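PDB 4LXR: protein spaetzle C-106 from Drosophila melanogaster, which acts, once activated, as a disulfide-linked cytokine dimer that binds the Toll receptor, switching on embryonic dorsal-ventral patterning and the antifungal response. Local coordinates for residues 43-55 / 62-74. Numbering follows the deposited sequence.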
loop_
_atom_site.group_PDB
_atom_site.type_symbol
_atom_site.label_atom_id
_atom_site.label_comp_id
_atom_site.label_asym_id
_atom_site.label_seq_id
_atom_site.Cartn_x
_atom_site.Cartn_y
_atom_site.Cartn_z
ATOM N N GLN C 43 -15.152 26.961 1.729
ATOM C CA GLN C 43 -13.808 27.374 1.368
ATOM C C GLN C 43 -13.109 26.362 0.466
ATOM O O GLN C 43 -13.252 25.147 0.620
ATOM C CB GLN C 43 -12.961 27.709 2.597
ATOM C CG GLN C 43 -12.358 26.530 3.320
ATOM C CD GLN C 43 -11.339 26.965 4.358
ATOM O OE1 GLN C 43 -10.732 28.038 4.244
ATOM N NE2 GLN C 43 -11.158 26.141 5.389
ATOM N N ILE C 44 -12.361 26.886 -0.496
ATOM C CA ILE C 44 -11.718 26.059 -1.493
ATOM C C ILE C 44 -10.251 26.427 -1.591
ATOM O O ILE C 44 -9.853 27.518 -1.188
ATOM C CB ILE C 44 -12.374 26.251 -2.871
ATOM C CG1 ILE C 44 -12.087 27.658 -3.405
ATOM C CG2 ILE C 44 -13.863 26.010 -2.777
ATOM C CD1 ILE C 44 -12.750 27.955 -4.732
ATOM N N GLU C 45 -9.443 25.504 -2.100
ATOM C CA GLU C 45 -8.059 25.810 -2.425
ATOM C C GLU C 45 -7.778 25.447 -3.871
ATOM O O GLU C 45 -8.003 24.305 -4.279
ATOM C CB GLU C 45 -7.096 25.070 -1.499
ATOM C CG GLU C 45 -5.625 25.430 -1.742
ATOM C CD GLU C 45 -4.706 24.849 -0.689
ATOM O OE1 GLU C 45 -3.775 24.083 -1.045
ATOM O OE2 GLU C 45 -4.932 25.162 0.499
ATOM N N GLU C 46 -7.303 26.419 -4.645
ATOM C CA GLU C 46 -7.017 26.209 -6.065
ATOM C C GLU C 46 -5.564 26.478 -6.368
ATOM O O GLU C 46 -4.982 27.387 -5.792
ATOM C CB GLU C 46 -7.854 27.141 -6.938
ATOM C CG GLU C 46 -9.308 26.767 -7.054
ATOM C CD GLU C 46 -10.056 27.679 -8.002
ATOM O OE1 GLU C 46 -9.901 28.912 -7.877
ATOM O OE2 GLU C 46 -10.790 27.159 -8.875
ATOM N N CYS C 47 -4.985 25.695 -7.277
ATOM C CA CYS C 47 -3.633 25.953 -7.745
ATOM C C CYS C 47 -3.576 27.354 -8.367
ATOM O O CYS C 47 -4.471 27.734 -9.123
ATOM C CB CYS C 47 -3.190 24.900 -8.765
ATOM S SG CYS C 47 -3.058 23.199 -8.117
ATOM N N GLU C 48 -2.530 28.113 -8.039
ATOM C CA GLU C 48 -2.379 29.471 -8.554
ATOM C C GLU C 48 -2.183 29.458 -10.068
ATOM O O GLU C 48 -2.610 30.384 -10.760
ATOM C CB GLU C 48 -1.229 30.213 -7.857
ATOM C CG GLU C 48 -1.293 31.730 -8.010
ATOM C CD GLU C 48 -0.075 32.441 -7.440
ATOM O OE1 GLU C 48 -0.072 32.771 -6.231
ATOM O OE2 GLU C 48 0.878 32.673 -8.213
ATOM N N GLY C 49 -1.551 28.408 -10.585
ATOM C CA GLY C 49 -1.413 28.250 -12.024
ATOM C C GLY C 49 -1.820 26.877 -12.537
ATOM O O GLY C 49 -2.107 25.974 -11.751
ATOM N N ALA C 50 -1.843 26.716 -13.858
ATOM C CA ALA C 50 -2.107 25.413 -14.468
ATOM C C ALA C 50 -0.816 24.728 -14.929
ATOM O O ALA C 50 -0.027 25.320 -15.665
ATOM C CB ALA C 50 -3.071 25.562 -15.640
ATOM N N ASP C 51 -0.608 23.489 -14.484
ATOM C CA ASP C 51 0.546 22.676 -14.894
ATOM C C ASP C 51 1.891 23.275 -14.505
ATOM O O ASP C 51 2.922 22.930 -15.083
ATOM C CB ASP C 51 0.543 22.426 -16.404
ATOM C CG ASP C 51 -0.644 21.611 -16.858
ATOM O OD1 ASP C 51 -1.607 21.467 -16.075
ATOM O OD2 ASP C 51 -0.615 21.124 -18.007
ATOM N N GLN C 52 1.885 24.170 -13.530
ATOM C CA GLN C 52 3.116 24.824 -13.123
ATOM C C GLN C 52 4.071 23.815 -12.493
ATOM O O GLN C 52 3.650 22.952 -11.720
ATOM C CB GLN C 52 2.809 25.977 -12.168
ATOM C CG GLN C 52 1.965 27.087 -12.815
ATOM C CD GLN C 52 2.749 27.885 -13.848
ATOM O OE1 GLN C 52 2.338 28.009 -15.004
ATOM N NE2 GLN C 52 3.885 28.428 -13.431
ATOM N N PRO C 53 5.360 23.892 -12.858
ATOM C CA PRO C 53 6.358 23.051 -12.187
ATOM C C PRO C 53 6.404 23.403 -10.705
ATOM O O PRO C 53 6.098 24.537 -10.342
ATOM C CB PRO C 53 7.670 23.440 -12.879
ATOM C CG PRO C 53 7.403 24.788 -13.495
ATOM C CD PRO C 53 5.958 24.760 -13.887
ATOM N N CYS C 54 6.754 22.441 -9.864
ATOM C CA CYS C 54 6.773 22.671 -8.425
ATOM C C CYS C 54 8.014 23.476 -8.019
ATOM O O CYS C 54 9.039 23.444 -8.703
ATOM C CB CYS C 54 6.727 21.328 -7.665
ATOM S SG CYS C 54 5.468 20.119 -8.239
ATOM N N ASP C 55 7.922 24.187 -6.900
ATOM C CA ASP C 55 9.061 24.929 -6.366
ATOM C C ASP C 55 9.863 23.937 -5.519
ATOM O O ASP C 55 9.371 22.854 -5.230
ATOM C CB ASP C 55 8.563 26.105 -5.516
ATOM C CG ASP C 55 9.624 27.197 -5.313
ATOM O OD1 ASP C 55 10.824 26.986 -5.635
ATOM O OD2 ASP C 55 9.243 28.274 -4.802
ATOM N N GLN C 62 15.407 13.275 -13.052
ATOM C CA GLN C 62 14.849 14.039 -14.165
ATOM C C GLN C 62 13.484 13.512 -14.603
ATOM O O GLN C 62 12.608 14.296 -14.962
ATOM C CB GLN C 62 15.810 14.053 -15.361
ATOM C CG GLN C 62 15.624 15.249 -16.308
ATOM C CD GLN C 62 16.276 16.535 -15.774
ATOM O OE1 GLN C 62 17.489 16.736 -15.917
ATOM N NE2 GLN C 62 15.471 17.403 -15.150
ATOM N N SER C 63 13.298 12.191 -14.557
ATOM C CA SER C 63 12.052 11.590 -15.040
ATOM C C SER C 63 10.871 11.895 -14.114
ATOM O O SER C 63 9.719 11.675 -14.488
ATOM C CB SER C 63 12.205 10.074 -15.216
ATOM O OG SER C 63 12.368 9.429 -13.955
ATOM N N TYR C 64 11.139 12.402 -12.909
ATOM C CA TYR C 64 10.035 12.694 -11.981
ATOM C C TYR C 64 9.131 13.826 -12.474
ATOM O O TYR C 64 7.972 13.892 -12.083
ATOM C CB TYR C 64 10.520 13.008 -10.562
ATOM C CG TYR C 64 10.915 11.811 -9.730
ATOM C CD1 TYR C 64 11.284 10.602 -10.321
ATOM C CD2 TYR C 64 10.908 11.888 -8.346
ATOM C CE1 TYR C 64 11.657 9.520 -9.556
ATOM C CE2 TYR C 64 11.264 10.815 -7.575
ATOM C CZ TYR C 64 11.639 9.635 -8.180
ATOM O OH TYR C 64 12.014 8.584 -7.393
ATOM N N ASN C 65 9.672 14.696 -13.329
ATOM C CA ASN C 65 8.934 15.829 -13.894
ATOM C C ASN C 65 7.884 16.440 -12.962
ATOM O O ASN C 65 6.692 16.382 -13.254
ATOM C CB ASN C 65 8.272 15.432 -15.218
ATOM C CG ASN C 65 7.779 16.636 -15.995
ATOM O OD1 ASN C 65 6.803 16.554 -16.749
ATOM N ND2 ASN C 65 8.445 17.774 -15.800
ATOM N N PRO C 66 8.321 17.023 -11.832
ATOM C CA PRO C 66 7.336 17.469 -10.843
ATOM C C PRO C 66 6.388 18.554 -11.369
ATOM O O PRO C 66 6.832 19.509 -12.001
ATOM C CB PRO C 66 8.208 17.988 -9.705
ATOM C CG PRO C 66 9.495 17.196 -9.853
ATOM C CD PRO C 66 9.695 17.171 -11.336
ATOM N N ILE C 67 5.092 18.376 -11.127
ATOM C CA ILE C 67 4.063 19.291 -11.623
ATOM C C ILE C 67 3.014 19.550 -10.545
ATOM O O ILE C 67 2.650 18.646 -9.797
ATOM C CB ILE C 67 3.346 18.711 -12.878
ATOM C CG1 ILE C 67 4.342 18.468 -14.009
ATOM C CG2 ILE C 67 2.274 19.665 -13.380
ATOM C CD1 ILE C 67 4.951 19.739 -14.561
ATOM N N CYS C 68 2.526 20.780 -10.462
ATOM C CA CYS C 68 1.483 21.097 -9.508
ATOM C C CYS C 68 0.133 20.630 -10.057
ATOM O O CYS C 68 -0.224 20.921 -11.200
ATOM C CB CYS C 68 1.494 22.593 -9.193
ATOM S SG CYS C 68 2.938 23.085 -8.169
ATOM N N LYS C 69 -0.603 19.882 -9.244
ATOM C CA LYS C 69 -1.896 19.351 -9.648
ATOM C C LYS C 69 -3.009 19.783 -8.711
ATOM O O LYS C 69 -2.818 19.883 -7.496
ATOM C CB LYS C 69 -1.856 17.824 -9.700
ATOM C CG LYS C 69 -0.840 17.289 -10.682
ATOM C CD LYS C 69 -1.152 17.755 -12.091
ATOM C CE LYS C 69 -1.389 16.571 -12.994
ATOM N NZ LYS C 69 -0.278 15.593 -12.827
ATOM N N GLN C 70 -4.175 20.033 -9.292
ATOM C CA GLN C 70 -5.351 20.404 -8.526
ATOM C C GLN C 70 -6.000 19.159 -7.928
ATOM O O GLN C 70 -6.249 18.189 -8.639
ATOM C CB GLN C 70 -6.354 21.115 -9.435
ATOM C CG GLN C 70 -7.629 21.536 -8.725
ATOM C CD GLN C 70 -7.374 22.619 -7.699
ATOM O OE1 GLN C 70 -6.906 23.709 -8.035
ATOM N NE2 GLN C 70 -7.667 22.321 -6.438
ATOM N N HIS C 71 -6.276 19.182 -6.627
ATOM C CA HIS C 71 -7.032 18.092 -6.017
ATOM C C HIS C 71 -8.437 18.489 -5.610
ATOM O O HIS C 71 -8.711 19.663 -5.312
ATOM C CB HIS C 71 -6.307 17.506 -4.816
ATOM C CG HIS C 71 -5.342 16.432 -5.183
ATOM N ND1 HIS C 71 -5.205 15.272 -4.453
ATOM C CD2 HIS C 71 -4.469 16.339 -6.212
ATOM C CE1 HIS C 71 -4.282 14.511 -5.017
ATOM N NE2 HIS C 71 -3.819 15.137 -6.085
ATOM N N TYR C 72 -9.309 17.488 -5.566
ATOM C CA TYR C 72 -10.728 17.709 -5.350
ATOM C C TYR C 72 -11.303 16.845 -4.233
ATOM O O TYR C 72 -10.807 15.756 -3.932
ATOM C CB TYR C 72 -11.504 17.443 -6.643
ATOM C CG TYR C 72 -11.117 18.337 -7.809
ATOM C CD1 TYR C 72 -11.729 19.571 -7.995
ATOM C CD2 TYR C 72 -10.151 17.939 -8.730
ATOM C CE1 TYR C 72 -11.386 20.385 -9.064
ATOM C CE2 TYR C 72 -9.802 18.753 -9.802
ATOM C CZ TYR C 72 -10.426 19.969 -9.963
ATOM O OH TYR C 72 -10.084 20.785 -11.020
ATOM N N THR C 73 -12.354 17.363 -3.614
ATOM C CA THR C 73 -13.184 16.598 -2.699
ATOM C C THR C 73 -14.569 16.498 -3.342
ATOM O O THR C 73 -15.040 17.466 -3.940
ATOM C CB THR C 73 -13.252 17.286 -1.319
ATOM O OG1 THR C 73 -11.963 17.236 -0.701
ATOM C CG2 THR C 73 -14.263 16.600 -0.418
ATOM N N GLN C 74 -15.206 15.332 -3.251
ATOM C CA GLN C 74 -16.525 15.130 -3.858
ATOM C C GLN C 74 -17.653 15.154 -2.829
ATOM O O GLN C 74 -17.447 14.819 -1.663
ATOM C CB GLN C 74 -16.567 13.820 -4.653
ATOM C CG GLN C 74 -15.580 13.762 -5.816
ATOM C CD GLN C 74 -16.092 12.923 -6.975
ATOM O OE1 GLN C 74 -17.242 12.482 -6.975
ATOM N NE2 GLN C 74 -15.241 12.702 -7.972
HETATM O O HOH W 1 -0.302 24.126 -11.702
#
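Gln70 reaches across to the backbone of Glu45 and Cys47, in a cystine-knot fold like that of the growth factors. Its amide uses both ends. OE1 accepts from Cys47 N at 2.9 Å, with that donor tilted 24° from the carbonyl plane. NE2 donates to Glu45 O at 3.0 Å, close to the plane of its own amide. CG lies anti to the backbone N (chi1 180°) and the chain bends at chi2 (67°), which turns the amide back toward strand 43-47. The second N-H of NE2 goes to His71 O, so three bonds fix the rotation of the amide. The side chain links strand 43-47, which pairs with 12-16, to strand 67-73, which pairs with 95-102.

The loop 48-55 passes alongside Cys68. Cys68 N donates to Gln52 O at 2.8 Å, in a nearly straight bond. A water bridges the same turn: it donates to Gly49 O and Cys68 O and accepts from Gln52 N. CG2 of Ile67 rests against Asp51 O at 3.7 Å.

The two segments supply three half-cystines. Cys47 pairs with Cys99 and Cys54 with Cys101, closing the ring of the knot, and the Cys68-Cys10 disulfide threads it. The sulfurs of Cys54 and Cys68 touch, SG to SG 3.9 Å; that of Cys47 stands apart. Farther out, Glu45 binds Arg14 and also Lys100 of the second subunit, while Lys69 pairs with Glu6 of that subunit. Glu48 and Asp55 form salt bridges to arginines of Toll. Cys54 SG packs 3.8 Å from Pro66 CB. Cys47 SG sits 3.4 Å from Lys69 O.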